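Local coordinates for beta-N-acetylhexosaminidase (Arthrobacter aurescens, PDB 3RCN), which probably hydrolyses terminal non-reducing N-acetyl-D-hexosamine residues of N-acetyl-beta-D-hexosaminides, as a member of glycoside hydrolase family 20, at residues N280-E285 and L319-A324; F293-L298 and V348-L353; A361-D366 and G376-S381. All blocks are in the same frame, centred on the assembly; numbering follows the deposited sequence.

Contact 1 of 3, residues N280-E285 and L319-A324; sequences NETVLE and LTQWQA
With CG anti to its backbone N (chi1 176°) and CD continuing the extended course, Gln321 carries its carboxamide out from the short helix 320-323 to the backbone of Val283. There the amide works in both directions. Gln321 OE1 accepts from Val283 N at 2.9 Å, almost straight at the hydrogen (177°). Gln321 NE2 returns a bond of 2.9 Å to Val283 O, which lies close to the plane of the glutamine amide, with NE2 standing above the carbonyl plane of Val283. The pairing fixes which way round the carboxamide sits and gives the N and O of Val283, in an irregular segment, a side-chain partner each. A loop before helix 288-304 and the short helix 320-323 meet here, both in the catalytic (beta/alpha)8 barrel domain; the side chain of Val283 is about 8 Å from that of Glu316, the predicted proton donor. Next along the helix, Trp322 NE1 donates to Leu284 O at 3.0 Å, in the indole plane and nearly along the C=O axis. Val283 CG2 approaches Trp322 NE1 obliquely, at 4.0 Å. A water bridges the segments, accepting from Gln321 N and donating to Glu281 O. Asn280 closes an Asx turn onto Thr282 N, its ND2 hydrogen-bonded to Gln251 and Asp179.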
# COMPACT_ATOMS: atom_id res chain seq x y z
N ASN A 280 -5.87 -26.21 16.84
CA ASN A 280 -4.93 -27.27 16.56
C ASN A 280 -4.64 -28.14 17.79
O ASN A 280 -4.26 -27.63 18.85
CB ASN A 280 -3.63 -26.67 16.05
CG ASN A 280 -2.87 -27.61 15.15
OD1 ASN A 280 -3.17 -28.80 15.10
ND2 ASN A 280 -1.89 -27.09 14.43
N GLU A 281 -4.82 -29.45 17.66
CA GLU A 281 -4.43 -30.35 18.73
C GLU A 281 -2.91 -30.50 18.77
O GLU A 281 -2.33 -30.96 19.76
CB GLU A 281 -5.10 -31.71 18.57
CG GLU A 281 -6.52 -31.78 19.13
CD GLU A 281 -7.09 -33.20 19.15
OE1 GLU A 281 -6.34 -34.16 18.86
OE2 GLU A 281 -8.29 -33.34 19.47
N THR A 282 -2.25 -30.10 17.69
CA THR A 282 -0.80 -30.19 17.66
C THR A 282 -0.17 -28.94 18.28
O THR A 282 -0.33 -27.84 17.79
CB THR A 282 -0.32 -30.43 16.23
OG1 THR A 282 -0.74 -31.73 15.83
CG2 THR A 282 1.20 -30.34 16.14
N VAL A 283 0.56 -29.14 19.37
CA VAL A 283 1.10 -28.02 20.13
C VAL A 283 2.54 -28.27 20.56
O VAL A 283 3.10 -29.33 20.29
CB VAL A 283 0.22 -27.72 21.36
CG1 VAL A 283 -1.18 -27.38 20.91
CG2 VAL A 283 0.17 -28.92 22.29
N LEU A 284 3.15 -27.29 21.21
CA LEU A 284 4.52 -27.46 21.67
C LEU A 284 4.64 -28.61 22.66
O LEU A 284 3.73 -28.89 23.45
CB LEU A 284 5.04 -26.19 22.33
CG LEU A 284 5.20 -24.97 21.43
CD1 LEU A 284 5.70 -23.80 22.24
CD2 LEU A 284 6.14 -25.25 20.27
N GLU A 285 5.78 -29.28 22.62
CA GLU A 285 6.15 -30.18 23.67
C GLU A 285 6.90 -29.29 24.63
O GLU A 285 7.97 -28.78 24.30
CB GLU A 285 7.07 -31.27 23.12
CG GLU A 285 7.63 -32.18 24.21
CD GLU A 285 8.48 -33.32 23.66
OE1 GLU A 285 8.00 -34.48 23.69
OE2 GLU A 285 9.61 -33.05 23.20
N LEU A 319 -5.47 -30.48 25.72
CA LEU A 319 -4.52 -31.21 26.55
C LEU A 319 -4.25 -32.60 26.01
O LEU A 319 -3.45 -33.35 26.56
CB LEU A 319 -5.04 -31.34 27.97
CG LEU A 319 -5.43 -30.05 28.68
CD1 LEU A 319 -6.09 -30.43 29.99
CD2 LEU A 319 -4.23 -29.15 28.92
N THR A 320 -4.93 -32.94 24.92
CA THR A 320 -4.87 -34.28 24.37
C THR A 320 -3.44 -34.76 24.18
O THR A 320 -3.07 -35.83 24.66
CB THR A 320 -5.59 -34.35 23.03
OG1 THR A 320 -6.92 -33.84 23.20
CG2 THR A 320 -5.65 -35.80 22.52
N GLN A 321 -2.64 -33.97 23.47
CA GLN A 321 -1.26 -34.33 23.21
C GLN A 321 -0.50 -34.55 24.53
O GLN A 321 0.22 -35.54 24.69
CB GLN A 321 -0.58 -33.24 22.39
CG GLN A 321 0.92 -33.45 22.13
CD GLN A 321 1.54 -32.30 21.33
OE1 GLN A 321 1.01 -31.89 20.28
NE2 GLN A 321 2.66 -31.77 21.82
N TRP A 322 -0.67 -33.64 25.47
CA TRP A 322 0.09 -33.68 26.71
C TRP A 322 -0.31 -34.86 27.58
O TRP A 322 0.53 -35.48 28.22
CB TRP A 322 -0.09 -32.38 27.49
CG TRP A 322 0.66 -31.23 26.92
CD1 TRP A 322 1.60 -31.25 25.94
CD2 TRP A 322 0.51 -29.85 27.31
NE1 TRP A 322 2.06 -29.97 25.69
CE2 TRP A 322 1.41 -29.10 26.53
CE3 TRP A 322 -0.27 -29.19 28.26
CZ2 TRP A 322 1.53 -27.72 26.66
CZ3 TRP A 322 -0.15 -27.83 28.39
CH2 TRP A 322 0.74 -27.10 27.60
N GLN A 323 -1.60 -35.18 27.60
CA GLN A 323 -2.10 -36.30 28.38
C GLN A 323 -1.56 -37.63 27.86
O GLN A 323 -1.39 -38.58 28.62
CB GLN A 323 -3.62 -36.31 28.37
CG GLN A 323 -4.24 -35.19 29.17
CD GLN A 323 -5.72 -35.07 28.92
OE1 GLN A 323 -6.28 -35.80 28.10
NE2 GLN A 323 -6.37 -34.14 29.61
N ALA A 324 -1.30 -37.69 26.55
CA ALA A 324 -0.83 -38.93 25.95
C ALA A 324 0.70 -38.97 25.86
O ALA A 324 1.27 -39.91 25.32
CB ALA A 324 -1.46 -39.11 24.55
O HOH W 1 -3.55 -31.56 22.22

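Contact 2 of 3, residues F293-L298 and V348-L353; sequences FYRNVL and VGQLAL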
# COMPACT_ATOMS: atom_id res chain seq x y z
N PHE A 293 14.65 -22.49 23.15
CA PHE A 293 14.36 -22.00 21.82
C PHE A 293 13.65 -20.66 21.91
O PHE A 293 14.06 -19.68 21.29
CB PHE A 293 13.49 -23.01 21.08
CG PHE A 293 13.27 -22.68 19.64
CD1 PHE A 293 12.22 -21.86 19.25
CD2 PHE A 293 14.11 -23.19 18.67
CE1 PHE A 293 12.01 -21.56 17.92
CE2 PHE A 293 13.91 -22.89 17.33
CZ PHE A 293 12.86 -22.07 16.96
N TYR A 294 12.60 -20.61 22.72
CA TYR A 294 11.77 -19.43 22.79
C TYR A 294 12.36 -18.28 23.61
O TYR A 294 11.92 -17.15 23.48
CB TYR A 294 10.37 -19.78 23.27
CG TYR A 294 9.52 -20.33 22.17
CD1 TYR A 294 9.45 -21.69 21.93
CD2 TYR A 294 8.80 -19.48 21.34
CE1 TYR A 294 8.68 -22.20 20.91
CE2 TYR A 294 8.02 -19.97 20.30
CZ TYR A 294 7.97 -21.34 20.10
OH TYR A 294 7.20 -21.84 19.08
N ARG A 295 13.35 -18.58 24.44
CA ARG A 295 14.10 -17.52 25.12
C ARG A 295 14.98 -16.85 24.09
O ARG A 295 15.12 -15.62 24.10
CB ARG A 295 15.00 -18.06 26.23
CG ARG A 295 14.30 -18.57 27.45
CD ARG A 295 15.34 -18.87 28.52
NE ARG A 295 14.72 -19.42 29.72
CZ ARG A 295 14.80 -20.70 30.05
NH1 ARG A 295 15.49 -21.52 29.27
NH2 ARG A 295 14.20 -21.14 31.17
N ASN A 296 15.57 -17.66 23.22
CA ASN A 296 16.36 -17.12 22.11
C ASN A 296 15.52 -16.28 21.14
O ASN A 296 15.97 -15.24 20.66
CB ASN A 296 17.10 -18.24 21.39
CG ASN A 296 18.24 -18.81 22.22
OD1 ASN A 296 18.85 -18.10 23.01
ND2 ASN A 296 18.53 -20.09 22.04
N VAL A 297 14.29 -16.71 20.87
CA VAL A 297 13.38 -15.93 20.05
C VAL A 297 13.06 -14.62 20.77
O VAL A 297 13.09 -13.55 20.16
CB VAL A 297 12.08 -16.69 19.75
CG1 VAL A 297 11.00 -15.74 19.28
CG2 VAL A 297 12.32 -17.79 18.72
N LEU A 298 12.76 -14.70 22.06
CA LEU A 298 12.33 -13.50 22.76
C LEU A 298 13.48 -12.52 22.97
O LEU A 298 13.25 -11.34 23.25
CB LEU A 298 11.66 -13.83 24.09
CG LEU A 298 10.28 -14.49 24.04
CD1 LEU A 298 9.91 -14.97 25.44
CD2 LEU A 298 9.22 -13.56 23.47
N VAL A 348 4.49 -20.79 30.17
CA VAL A 348 4.29 -19.37 29.96
C VAL A 348 4.98 -18.56 31.06
O VAL A 348 5.58 -17.51 30.79
CB VAL A 348 2.79 -19.06 29.88
CG1 VAL A 348 2.53 -17.57 29.89
CG2 VAL A 348 2.17 -19.72 28.63
N GLY A 349 4.91 -19.06 32.29
CA GLY A 349 5.52 -18.39 33.43
C GLY A 349 7.02 -18.30 33.31
O GLY A 349 7.60 -17.26 33.59
N GLN A 350 7.66 -19.40 32.89
CA GLN A 350 9.10 -19.40 32.64
C GLN A 350 9.48 -18.35 31.59
O GLN A 350 10.46 -17.61 31.75
CB GLN A 350 9.60 -20.78 32.19
CG GLN A 350 9.49 -21.88 33.23
CD GLN A 350 10.30 -21.60 34.49
OE1 GLN A 350 9.73 -21.30 35.55
NE2 GLN A 350 11.63 -21.71 34.40
N LEU A 351 8.71 -18.28 30.51
CA LEU A 351 8.97 -17.25 29.53
C LEU A 351 8.67 -15.86 30.10
O LEU A 351 9.45 -14.92 29.88
CB LEU A 351 8.19 -17.52 28.25
CG LEU A 351 8.66 -18.76 27.50
CD1 LEU A 351 7.77 -19.01 26.30
CD2 LEU A 351 10.13 -18.66 27.09
N ALA A 352 7.58 -15.73 30.85
CA ALA A 352 7.27 -14.45 31.50
C ALA A 352 8.42 -13.99 32.39
O ALA A 352 8.72 -12.79 32.47
CB ALA A 352 5.97 -14.52 32.29
N LEU A 353 9.06 -14.95 33.06
CA LEU A 353 10.22 -14.68 33.90
C LEU A 353 11.38 -14.16 33.04
O LEU A 353 12.09 -13.24 33.43
CB LEU A 353 10.65 -15.96 34.63
CG LEU A 353 10.58 -16.03 36.16
CD1 LEU A 353 9.34 -15.33 36.69
CD2 LEU A 353 10.61 -17.48 36.62
O HOH W 2 13.19 -18.40 32.28
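Leu351 reaches from helix 342-357 towards helix 288-304, and its side chain carries most of the apolar contact between them. Its CB already touches the other helix, lying 4.2 Å from Leu298 CD1. CG stands anti to the carbonyl carbon (chi1 -67°), and from it the two methyls spread over the neighbouring helix. Leu351 CD1 meets Tyr294 CB at 4.1 Å. The other methyl, Leu351 CD2, fits among three residues: it is 4.0 Å from Tyr294 CB, 4.0 Å from Leu298 CD1 and 4.2 Å from Arg295 CG. The side chains of Leu298 and Leu351 cross at about a right angle, and both also rest on Leu312 of strand 309-313 beneath. At the outer margin the chemistry turns polar. Arg295, extended from CG to NE, runs beside Gln350 and points the same way, with the guanidinium and amide planes almost perpendicular. A water at the guanidinium edge accepts from Arg295 NH2 at 3.1 Å and donates to Gln350 O at 2.9 Å. With axes 10.4 Å apart and crossing at -37°, the pair is typical of neighbouring helices in the outer layer of a (beta/alpha)8 barrel, seated over the strand between them.

Contact 3 of 3, residues A361-D366 and G376-S381; sequences ATSVWD and GALVAS
The indole of Trp365 meets Ala380 in two ways: Ala380 O lies at the edge, near the ring plane and 3.4 Å from Trp365 CE3, whereas Ala380 CB comes obliquely at the CE3-CZ3 side, well off the plane and 3.5 Å from Trp365 CE3. His173 meets the indole with the two ring planes about 25° apart, and side chains of Gln453 and Asn455 from strand 449-456 also border it. The bond from CA to CB of Trp365 points away from segment 376-381. From there chi1 (-63°) sets CG anti to the carbonyl carbon, and the turn about chi2 (108°) sets the ring, whose CE3 and CZ3 come to Ala380.

Strands 361-364 and 378-381 run parallel. Three backbone bonds join them in the alternating pattern of a parallel sheet. Leu378 N donates to Thr362 O at 2.8 Å, and Val364 N to Leu378 O at 3.0 Å. The third bond runs from Ala380 N to Val364 O, at 2.8 Å. CA-H...O contacts supplement them, among them Ser363 CA to Leu378 O at 3.3 Å.

Ser363 and Leu378 share the face turned into the barrel, where Ser363 OG lies 4.0 Å from Leu378 CD2 and Leu378 packs on Leu450. Val364 and Val379 occupy the other face, the one that helix 342-357 covers at Val364. The carboxylate of Asp366 forms a salt bridge with Arg383.

These are adjacent strands of the (beta/alpha)8 barrel, with the side chain of Trp365 about 7 Å from that of Glu316, the predicted proton donor. The backbone bonds fix the strand register, and Ala380 together with the bond from Trp365 NE1 to Glu243 sets the position of the indole, consistent with Trp365 helping to shape the active-site end of the barrel.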
# COMPACT_ATOMS: atom_id res chain seq x y z
N ALA A 361 6.93 -6.51 30.95
CA ALA A 361 5.73 -7.17 31.42
C ALA A 361 5.23 -8.12 30.34
O ALA A 361 5.57 -7.97 29.17
CB ALA A 361 4.67 -6.15 31.77
N THR A 362 4.43 -9.11 30.72
CA THR A 362 3.88 -10.08 29.77
C THR A 362 2.41 -9.80 29.48
O THR A 362 1.67 -9.32 30.34
CB THR A 362 4.02 -11.52 30.29
OG1 THR A 362 5.39 -11.92 30.22
CG2 THR A 362 3.20 -12.49 29.45
N SER A 363 2.00 -10.10 28.26
CA SER A 363 0.60 -9.98 27.91
C SER A 363 0.07 -11.37 27.50
O SER A 363 0.76 -12.11 26.80
CB SER A 363 0.45 -8.97 26.77
OG SER A 363 -0.90 -8.83 26.39
N VAL A 364 -1.12 -11.73 27.97
CA VAL A 364 -1.73 -13.02 27.64
C VAL A 364 -3.24 -12.90 27.44
O VAL A 364 -3.84 -11.91 27.83
CB VAL A 364 -1.46 -14.07 28.74
CG1 VAL A 364 0.02 -14.21 29.01
CG2 VAL A 364 -2.18 -13.69 30.02
N TRP A 365 -3.84 -13.93 26.86
CA TRP A 365 -5.29 -13.94 26.67
C TRP A 365 -6.10 -14.40 27.89
O TRP A 365 -7.32 -14.22 27.93
CB TRP A 365 -5.67 -14.77 25.43
CG TRP A 365 -5.13 -14.21 24.16
CD1 TRP A 365 -4.12 -14.71 23.40
CD2 TRP A 365 -5.56 -13.02 23.50
NE1 TRP A 365 -3.89 -13.91 22.31
CE2 TRP A 365 -4.77 -12.87 22.35
CE3 TRP A 365 -6.55 -12.07 23.77
CZ2 TRP A 365 -4.94 -11.81 21.48
CZ3 TRP A 365 -6.71 -11.03 22.91
CH2 TRP A 365 -5.91 -10.90 21.78
N ASP A 366 -5.44 -14.98 28.89
CA ASP A 366 -6.18 -15.54 30.03
C ASP A 366 -5.27 -16.13 31.12
O ASP A 366 -4.09 -16.36 30.87
CB ASP A 366 -7.13 -16.61 29.52
CG ASP A 366 -8.55 -16.38 29.98
OD1 ASP A 366 -8.74 -15.72 31.03
OD2 ASP A 366 -9.46 -16.88 29.30
N GLY A 376 3.50 -6.89 36.34
CA GLY A 376 2.96 -6.09 35.27
C GLY A 376 2.17 -6.89 34.25
O GLY A 376 1.89 -6.39 33.16
N ALA A 377 1.81 -8.13 34.59
CA ALA A 377 1.06 -8.95 33.64
C ALA A 377 -0.24 -8.28 33.21
O ALA A 377 -1.02 -7.80 34.03
CB ALA A 377 0.79 -10.32 34.19
N LEU A 378 -0.44 -8.26 31.90
CA LEU A 378 -1.62 -7.71 31.27
C LEU A 378 -2.46 -8.84 30.72
O LEU A 378 -1.96 -9.70 29.98
CB LEU A 378 -1.19 -6.79 30.13
CG LEU A 378 -2.30 -6.24 29.24
CD1 LEU A 378 -3.28 -5.47 30.09
CD2 LEU A 378 -1.69 -5.35 28.18
N VAL A 379 -3.74 -8.84 31.08
CA VAL A 379 -4.67 -9.79 30.51
C VAL A 379 -5.56 -9.15 29.45
O VAL A 379 -6.16 -8.12 29.68
CB VAL A 379 -5.56 -10.42 31.58
CG1 VAL A 379 -6.44 -11.51 30.97
CG2 VAL A 379 -4.69 -11.00 32.67
N ALA A 380 -5.66 -9.79 28.28
CA ALA A 380 -6.61 -9.34 27.28
C ALA A 380 -7.82 -10.26 27.36
O ALA A 380 -7.79 -11.41 26.92
CB ALA A 380 -5.99 -9.40 25.89
N SER A 381 -8.92 -9.72 27.88
CA SER A 381 -10.08 -10.53 28.20
C SER A 381 -11.10 -10.57 27.07
O SER A 381 -11.78 -9.58 26.80
CB SER A 381 -10.76 -9.98 29.45
OG SER A 381 -11.92 -10.74 29.72

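The three contacts sample the wall, the surrounding helices and a loop region of one catalytic barrel. Contact 3 is buried and joins strands of the wall, mainly through backbone hydrogen bonds. Contact 2, also buried, belongs to the surrounding helices and relies on apolar side chains, with a water at its margin. Contact 1 is partly exposed and furthest from the centre of the chain; side-chain donors and acceptors there pair with irregular backbone. Helix 342-357 precedes strand 361-364 and packs against it, Ala352 CB lying 3.4 Å from Thr362 OG1. Contacts 1 and 2 meet where Leu284 CD1 approaches Tyr294 CE1 at 3.6 Å, whereas contacts 1 and 3 remain about 12 Å apart between nearest atoms.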